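Local coordinates for Lactamase_B domain-containing protein (Pontibacter korlensis, PDB 6XFR) that probably hydrolyses beta-lactam antibiotics to substituted beta-amino acids, as a zinc-dependent class B1 metallo-beta-lactamase, at residues Val71-Trp79 against Val95-Leu106; Gly128-Phe136 against Val146-Lys154. All coordinates share one frame; numbering follows the deposited sequence.

Contact 1: residues Val71-Trp79 against Val95-Leu106; sequences VKVCVPTHW and VPVVTSELTAIL. With ZN (zinc ion), chain N.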
# COMPACT_ATOMS: atom_id res chain seq x y z
N VAL B 71 -6.79 -17.16 -16.71
CA VAL B 71 -5.76 -16.16 -16.97
C VAL B 71 -5.60 -16.08 -18.48
O VAL B 71 -5.27 -17.07 -19.13
CB VAL B 71 -4.42 -16.54 -16.31
CG1 VAL B 71 -3.34 -15.47 -16.58
CG2 VAL B 71 -4.56 -16.76 -14.82
N LYS B 72 -5.87 -14.91 -19.05
CA LYS B 72 -5.80 -14.78 -20.49
C LYS B 72 -4.37 -14.64 -20.97
O LYS B 72 -4.03 -15.11 -22.06
CB LYS B 72 -6.63 -13.58 -20.97
CG LYS B 72 -8.14 -13.72 -20.73
CD LYS B 72 -8.57 -15.17 -20.82
CE LYS B 72 -9.74 -15.30 -21.75
NZ LYS B 72 -9.72 -16.65 -22.39
N VAL B 73 -3.51 -14.02 -20.16
CA VAL B 73 -2.18 -13.66 -20.63
C VAL B 73 -1.31 -13.33 -19.42
O VAL B 73 -1.80 -12.88 -18.38
CB VAL B 73 -2.25 -12.47 -21.61
CG1 VAL B 73 -2.46 -11.17 -20.82
CG2 VAL B 73 -0.99 -12.38 -22.45
N CYS B 74 -0.02 -13.51 -19.57
CA CYS B 74 0.91 -13.19 -18.52
C CYS B 74 2.05 -12.39 -19.13
O CYS B 74 2.58 -12.74 -20.18
CB CYS B 74 1.43 -14.49 -17.88
SG CYS B 74 2.92 -14.36 -16.87
N VAL B 75 2.45 -11.33 -18.43
CA VAL B 75 3.38 -10.39 -19.03
C VAL B 75 4.54 -10.22 -18.06
O VAL B 75 4.42 -9.42 -17.12
CB VAL B 75 2.71 -9.04 -19.32
CG1 VAL B 75 3.74 -8.02 -19.88
CG2 VAL B 75 1.49 -9.19 -20.21
N PRO B 76 5.65 -10.95 -18.22
CA PRO B 76 6.83 -10.69 -17.39
C PRO B 76 7.42 -9.35 -17.75
O PRO B 76 7.30 -8.89 -18.88
CB PRO B 76 7.78 -11.84 -17.74
CG PRO B 76 6.89 -12.92 -18.25
CD PRO B 76 5.78 -12.20 -18.99
N THR B 77 8.01 -8.70 -16.74
CA THR B 77 8.59 -7.38 -16.93
C THR B 77 10.10 -7.39 -17.21
O THR B 77 10.66 -6.33 -17.52
CB THR B 77 8.29 -6.51 -15.71
OG1 THR B 77 8.96 -7.04 -14.55
CG2 THR B 77 6.79 -6.42 -15.48
N HIS B 78 10.77 -8.52 -17.05
CA HIS B 78 12.13 -8.69 -17.53
C HIS B 78 12.51 -10.15 -17.29
O HIS B 78 11.67 -10.95 -16.85
CB HIS B 78 13.08 -7.66 -16.90
CG HIS B 78 13.39 -7.89 -15.46
ND1 HIS B 78 12.43 -7.90 -14.48
CD2 HIS B 78 14.57 -8.05 -14.82
CE1 HIS B 78 13.00 -8.09 -13.30
NE2 HIS B 78 14.30 -8.18 -13.49
N TRP B 79 13.75 -10.51 -17.61
CA TRP B 79 14.06 -11.93 -17.78
C TRP B 79 14.41 -12.67 -16.50
O TRP B 79 14.45 -13.91 -16.52
CB TRP B 79 15.22 -12.12 -18.77
CG TRP B 79 16.55 -11.54 -18.37
CD1 TRP B 79 17.01 -10.28 -18.63
CD2 TRP B 79 17.61 -12.22 -17.69
NE1 TRP B 79 18.30 -10.13 -18.15
CE2 TRP B 79 18.68 -11.30 -17.57
CE3 TRP B 79 17.76 -13.52 -17.18
CZ2 TRP B 79 19.89 -11.64 -16.94
CZ3 TRP B 79 18.96 -13.85 -16.56
CH2 TRP B 79 20.01 -12.91 -16.45
N VAL B 95 -1.67 -20.89 -20.93
CA VAL B 95 -1.72 -19.42 -20.85
C VAL B 95 -0.59 -18.83 -21.69
O VAL B 95 0.58 -19.16 -21.45
CB VAL B 95 -1.59 -18.99 -19.39
CG1 VAL B 95 -1.50 -17.45 -19.28
CG2 VAL B 95 -2.73 -19.57 -18.58
N PRO B 96 -0.87 -17.90 -22.60
CA PRO B 96 0.22 -17.26 -23.36
C PRO B 96 1.04 -16.28 -22.52
O PRO B 96 0.52 -15.34 -21.92
CB PRO B 96 -0.50 -16.54 -24.51
CG PRO B 96 -1.90 -16.47 -24.13
CD PRO B 96 -2.20 -17.57 -23.14
N VAL B 97 2.36 -16.50 -22.52
CA VAL B 97 3.33 -15.58 -21.93
C VAL B 97 3.85 -14.68 -23.04
O VAL B 97 4.18 -15.15 -24.14
CB VAL B 97 4.51 -16.32 -21.28
CG1 VAL B 97 5.44 -15.32 -20.66
CG2 VAL B 97 4.02 -17.35 -20.26
N VAL B 98 3.94 -13.39 -22.75
CA VAL B 98 4.23 -12.38 -23.76
C VAL B 98 5.24 -11.40 -23.19
O VAL B 98 5.03 -10.87 -22.10
CB VAL B 98 2.94 -11.65 -24.19
CG1 VAL B 98 3.25 -10.52 -25.15
CG2 VAL B 98 1.96 -12.64 -24.82
N THR B 99 6.30 -11.12 -23.95
CA THR B 99 7.38 -10.28 -23.44
C THR B 99 7.83 -9.32 -24.55
O THR B 99 7.37 -9.37 -25.69
CB THR B 99 8.54 -11.13 -22.88
OG1 THR B 99 9.31 -11.69 -23.94
CG2 THR B 99 8.03 -12.29 -22.02
N SER B 100 8.73 -8.41 -24.19
CA SER B 100 9.42 -7.64 -25.21
C SER B 100 10.38 -8.55 -25.98
O SER B 100 10.70 -9.66 -25.55
CB SER B 100 10.18 -6.47 -24.57
OG SER B 100 11.32 -6.91 -23.84
N GLU B 101 10.79 -8.08 -27.16
CA GLU B 101 11.73 -8.84 -27.98
C GLU B 101 13.02 -9.09 -27.23
O GLU B 101 13.51 -10.22 -27.18
CB GLU B 101 12.05 -8.09 -29.28
CG GLU B 101 11.64 -8.80 -30.52
CD GLU B 101 12.16 -8.12 -31.81
OE1 GLU B 101 13.40 -7.97 -31.95
OE2 GLU B 101 11.34 -7.77 -32.68
N LEU B 102 13.58 -8.06 -26.58
CA LEU B 102 14.87 -8.28 -25.95
C LEU B 102 14.73 -9.07 -24.66
O LEU B 102 15.64 -9.83 -24.31
CB LEU B 102 15.60 -6.97 -25.68
CG LEU B 102 16.90 -7.22 -24.91
CD1 LEU B 102 17.78 -8.24 -25.61
CD2 LEU B 102 17.70 -5.94 -24.70
N THR B 103 13.59 -8.98 -23.97
CA THR B 103 13.41 -9.90 -22.85
C THR B 103 13.47 -11.34 -23.34
O THR B 103 14.13 -12.19 -22.72
CB THR B 103 12.09 -9.63 -22.13
OG1 THR B 103 12.16 -8.41 -21.36
CG2 THR B 103 11.75 -10.80 -21.21
N ALA B 104 12.88 -11.62 -24.51
CA ALA B 104 12.96 -12.97 -25.07
C ALA B 104 14.40 -13.33 -25.42
O ALA B 104 14.83 -14.48 -25.24
CB ALA B 104 12.04 -13.08 -26.28
N ILE B 105 15.17 -12.36 -25.93
CA ILE B 105 16.56 -12.62 -26.28
C ILE B 105 17.36 -12.97 -25.04
O ILE B 105 18.07 -13.99 -25.00
CB ILE B 105 17.16 -11.41 -27.03
CG1 ILE B 105 16.40 -11.12 -28.34
CG2 ILE B 105 18.67 -11.65 -27.33
CD1 ILE B 105 16.85 -9.83 -29.09
N LEU B 106 17.24 -12.15 -23.97
CA LEU B 106 18.03 -12.37 -22.76
C LEU B 106 17.62 -13.66 -22.05
O LEU B 106 18.46 -14.36 -21.48
CB LEU B 106 17.90 -11.17 -21.83
CG LEU B 106 18.51 -9.89 -22.39
CD1 LEU B 106 18.06 -8.63 -21.64
CD2 LEU B 106 20.00 -10.05 -22.38
ZN ZN N . 15.65 -8.59 -11.82
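C74 and V97 form the single beta bridge between the two segments; the bridge is isolated, and the axes of 71-75 and 98-100 run in the same general direction, inclined at 34° to each other. The evidence for the bridge is a pair of backbone hydrogen bonds, from C74 N to P96 O at 3.0 Å and from V98 N to C74 O at 3.0 Å, so that C74 alone supplies both a donor and an acceptor. V71 CG1 meets V95 CG1 at 3.8 Å, while V73 places CG2 anti to its own backbone N and brings it to 3.8 Å from V98 CG2. Further on, the P76 ring crosses the V97 side chain at about a right angle, with P76 CD 3.6 Å from V97 CG1, and T99 CG2 borders the same ring. The last contact is made by helix 101-109. L106 lays its CB over a face of the W79 indole, 3.8 Å from the centroid of the five-membered ring and 25° off its normal, a CH-pi contact; L106 CD1 lies off the rim of the same face, beside CD1 and NE1 of W79. At the N-cap position, S100 OG donates to T103 OG1 at 3.0 Å; T103 OG1 is also hydrogen-bonded to D144. Helix 87-91, in the connection between the strands, packs on V95 and V97, an arrangement resembling a beta-alpha-beta crossover. W79 lies between H78 and H80 in the HxHxD motif of the superfamily, and H78 NE2 binds zinc at 2.2 Å together with H80 and H141. The chemistry is thus divided: apolar packing and two backbone bonds hold the segment that delivers H78, whose side chain leaves the backbone away from 95-106 and gives NE2 to the metal.

Contact 2: residues Gly128-Phe136 against Val146-Lys154; sequences GGQQLEVYF and VVVYLPQQK. With ZN (zinc ion), chain T; EPE (4-(2-hydroxyethyl)-1-piperazine ethanesulfonic acid), chain M.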
# COMPACT_ATOMS: atom_id res chain seq x y z
N GLY B 128 -11.37 -7.17 -21.61
CA GLY B 128 -12.49 -7.14 -20.67
C GLY B 128 -12.80 -5.78 -20.08
O GLY B 128 -13.14 -5.68 -18.89
N GLY B 129 -12.72 -4.73 -20.89
CA GLY B 129 -12.93 -3.38 -20.43
C GLY B 129 -11.72 -2.75 -19.77
O GLY B 129 -11.77 -1.56 -19.43
N GLN B 130 -10.66 -3.50 -19.57
CA GLN B 130 -9.50 -3.03 -18.83
C GLN B 130 -8.38 -2.71 -19.82
O GLN B 130 -8.03 -3.55 -20.65
CB GLN B 130 -9.05 -4.11 -17.86
CG GLN B 130 -7.78 -3.74 -17.11
CD GLN B 130 -8.03 -2.76 -15.98
OE1 GLN B 130 -8.88 -2.98 -15.12
NE2 GLN B 130 -7.28 -1.70 -15.96
N GLN B 131 -7.82 -1.50 -19.74
CA GLN B 131 -6.73 -1.15 -20.62
C GLN B 131 -5.41 -1.13 -19.89
O GLN B 131 -5.33 -0.75 -18.72
CB GLN B 131 -7.01 0.16 -21.37
CG GLN B 131 -7.34 1.39 -20.61
CD GLN B 131 -7.24 2.63 -21.52
OE1 GLN B 131 -6.88 2.51 -22.71
NE2 GLN B 131 -7.50 3.83 -20.94
N LEU B 132 -4.37 -1.60 -20.55
CA LEU B 132 -3.03 -1.73 -20.02
C LEU B 132 -2.06 -1.15 -21.03
O LEU B 132 -2.24 -1.31 -22.24
CB LEU B 132 -2.67 -3.19 -19.73
CG LEU B 132 -3.51 -4.04 -18.76
CD1 LEU B 132 -4.74 -4.66 -19.45
CD2 LEU B 132 -2.67 -5.12 -18.08
N GLU B 133 -1.02 -0.51 -20.52
CA GLU B 133 0.06 0.03 -21.33
C GLU B 133 1.33 -0.64 -20.88
O GLU B 133 1.53 -0.87 -19.68
CB GLU B 133 0.16 1.53 -21.16
CG GLU B 133 -1.12 2.23 -21.57
CD GLU B 133 -1.13 3.73 -21.31
OE1 GLU B 133 -0.17 4.25 -20.69
OE2 GLU B 133 -2.10 4.40 -21.76
N VAL B 134 2.16 -1.05 -21.82
CA VAL B 134 3.47 -1.56 -21.48
C VAL B 134 4.49 -0.61 -22.07
O VAL B 134 4.28 -0.08 -23.16
CB VAL B 134 3.64 -3.02 -21.93
CG1 VAL B 134 4.87 -3.65 -21.28
CG2 VAL B 134 2.43 -3.79 -21.51
N TYR B 135 5.53 -0.29 -21.31
CA TYR B 135 6.42 0.77 -21.74
C TYR B 135 7.86 0.47 -21.36
O TYR B 135 8.13 -0.13 -20.31
CB TYR B 135 6.00 2.13 -21.16
CG TYR B 135 6.96 3.27 -21.46
CD1 TYR B 135 7.06 3.82 -22.73
CD2 TYR B 135 7.76 3.79 -20.48
CE1 TYR B 135 7.92 4.86 -23.00
CE2 TYR B 135 8.61 4.83 -20.73
CZ TYR B 135 8.69 5.37 -22.00
OH TYR B 135 9.57 6.42 -22.23
N PHE B 136 8.77 0.86 -22.25
CA PHE B 136 10.21 0.66 -22.05
C PHE B 136 10.85 2.01 -21.80
O PHE B 136 10.94 2.81 -22.74
CB PHE B 136 10.86 -0.00 -23.27
CG PHE B 136 12.34 -0.21 -23.11
CD1 PHE B 136 12.83 -1.09 -22.14
CD2 PHE B 136 13.25 0.52 -23.90
CE1 PHE B 136 14.20 -1.26 -21.99
CE2 PHE B 136 14.61 0.36 -23.75
CZ PHE B 136 15.10 -0.53 -22.81
N VAL B 146 10.68 -3.47 -18.31
CA VAL B 146 9.54 -2.66 -18.75
C VAL B 146 8.61 -2.39 -17.57
O VAL B 146 8.55 -3.14 -16.60
CB VAL B 146 8.72 -3.29 -19.90
CG1 VAL B 146 9.44 -3.12 -21.20
CG2 VAL B 146 8.37 -4.75 -19.63
N VAL B 147 7.84 -1.31 -17.69
CA VAL B 147 6.81 -1.02 -16.72
C VAL B 147 5.44 -1.24 -17.38
O VAL B 147 5.33 -1.41 -18.59
CB VAL B 147 6.94 0.41 -16.12
CG1 VAL B 147 8.32 0.66 -15.57
CG2 VAL B 147 6.52 1.51 -17.10
N VAL B 148 4.41 -1.31 -16.54
CA VAL B 148 3.02 -1.50 -16.94
C VAL B 148 2.20 -0.45 -16.23
O VAL B 148 2.33 -0.27 -15.01
CB VAL B 148 2.49 -2.91 -16.57
CG1 VAL B 148 1.06 -3.06 -16.99
CG2 VAL B 148 3.36 -3.98 -17.20
N TYR B 149 1.37 0.27 -16.97
CA TYR B 149 0.55 1.32 -16.41
C TYR B 149 -0.90 0.96 -16.67
O TYR B 149 -1.23 0.46 -17.75
CB TYR B 149 0.86 2.70 -17.00
CG TYR B 149 0.18 3.88 -16.27
CD1 TYR B 149 0.39 4.11 -14.89
CD2 TYR B 149 -0.66 4.77 -16.98
CE1 TYR B 149 -0.21 5.18 -14.23
CE2 TYR B 149 -1.25 5.86 -16.32
CZ TYR B 149 -1.02 6.04 -14.95
OH TYR B 149 -1.61 7.08 -14.31
N LEU B 150 -1.73 1.10 -15.63
CA LEU B 150 -3.17 1.09 -15.75
C LEU B 150 -3.63 2.55 -15.74
O LEU B 150 -3.63 3.17 -14.67
CB LEU B 150 -3.82 0.30 -14.60
CG LEU B 150 -3.17 -1.02 -14.14
CD1 LEU B 150 -4.06 -1.84 -13.21
CD2 LEU B 150 -2.80 -1.87 -15.33
N PRO B 151 -3.94 3.15 -16.90
CA PRO B 151 -4.37 4.57 -16.90
C PRO B 151 -5.74 4.82 -16.25
O PRO B 151 -6.01 5.97 -15.86
CB PRO B 151 -4.38 4.93 -18.40
CG PRO B 151 -4.44 3.63 -19.14
CD PRO B 151 -3.72 2.66 -18.27
N GLN B 152 -6.62 3.82 -16.16
CA GLN B 152 -7.91 4.04 -15.51
C GLN B 152 -7.75 4.08 -13.98
O GLN B 152 -8.18 5.03 -13.33
CB GLN B 152 -8.93 2.97 -15.95
CG GLN B 152 -9.15 2.89 -17.50
CD GLN B 152 -9.66 1.51 -18.05
OE1 GLN B 152 -9.06 0.46 -17.81
NE2 GLN B 152 -10.75 1.55 -18.82
N GLN B 153 -7.07 3.10 -13.41
CA GLN B 153 -6.83 3.12 -11.97
C GLN B 153 -5.63 4.00 -11.59
O GLN B 153 -5.44 4.26 -10.39
CB GLN B 153 -6.62 1.69 -11.46
CG GLN B 153 -7.81 0.77 -11.59
CD GLN B 153 -7.84 -0.02 -12.91
OE1 GLN B 153 -7.29 0.43 -13.92
NE2 GLN B 153 -8.48 -1.19 -12.90
N LYS B 154 -4.89 4.50 -12.58
CA LYS B 154 -3.65 5.27 -12.39
C LYS B 154 -2.66 4.54 -11.47
O LYS B 154 -2.10 5.12 -10.53
CB LYS B 154 -3.94 6.68 -11.89
CG LYS B 154 -4.99 7.41 -12.72
CD LYS B 154 -4.55 8.82 -13.04
CE LYS B 154 -5.45 9.44 -14.06
NZ LYS B 154 -6.42 10.32 -13.35
ZN ZN T . -5.91 1.16 -17.14
N1 EPE M . -0.92 8.45 -20.26
C2 EPE M . 0.36 7.71 -20.34
C3 EPE M . 0.79 7.45 -21.78
N4 EPE M . -0.28 6.91 -22.59
C5 EPE M . -1.61 7.47 -22.39
C6 EPE M . -1.98 7.68 -20.92
C7 EPE M . 0.05 6.37 -23.90
C8 EPE M . -0.96 5.30 -24.36
O8 EPE M . -0.79 4.95 -25.72
C9 EPE M . -1.24 8.54 -18.83
C10 EPE M . -1.13 9.95 -18.27
S EPE M . -1.37 9.99 -16.47
O1S EPE M . -2.35 9.00 -15.96
O2S EPE M . -1.88 11.32 -16.15
O3S EPE M . -0.06 9.82 -15.84
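Q130 turns its carboxamide to that of Q153, and the two, arriving from opposite directions, pair in nearly one plane (20° apart). Q153 NE2 donates to Q130 OE1 at 2.9 Å and Q130 NE2 to Q153 OE1 at 2.9 Å, each on an in-plane lone pair; both chains bend at chi2 to bring the amides together. Q152 reaches the backbone instead: its OE1 accepts from Q131 N at 3.0 Å, the donor standing above the carbonyl plane. Q131 O binds a zinc ion at 2.5 Å, and P151 and Q152 lie beside it in the same site. Further along, antiparallel hydrogen-bonded pairs join E133 with Y149 and Y135 with V147, the non-hydrogen-bonded pair V134 and V148 lying between them. On the face carrying E133 and Y149 sits a HEPES molecule, its O1S bonded by Y149 OH at 2.6 Å, while its N4 donates weakly to both oxygens of the E133 carboxylate. Strands 130-135 and 147-150 form a beta hairpin inside a mixed sheet, flanked by strands 123-127 and 155-159. Helix 181-191 packs against Y135 and V147, while strand 30-40 of the other sheet touches Q130 and L150.

How the contacts relate
Contact 1 closes before contact 2 opens along the chain, and their centres lie about 15 Å apart. Contact 1 joins 71-75, one of the two edge strands of the N-terminal mixed sheet, to strand 98-100, which pairs with 117-119; contact 2 lies within the C-terminal mixed sheet. This matches the alpha-beta/beta-alpha sandwich of metallo-beta-lactamases. The chain just past strand 71-75 meets the residue just before strand 147-150, where T77 O lies 3.0 Å from V146 N, a probable backbone hydrogen bond. That junction is next to H78, whose side chain is about 6 Å from that of V146, so both contacts converge beside the active-site zinc, at one edge of the sandwich as in relatives.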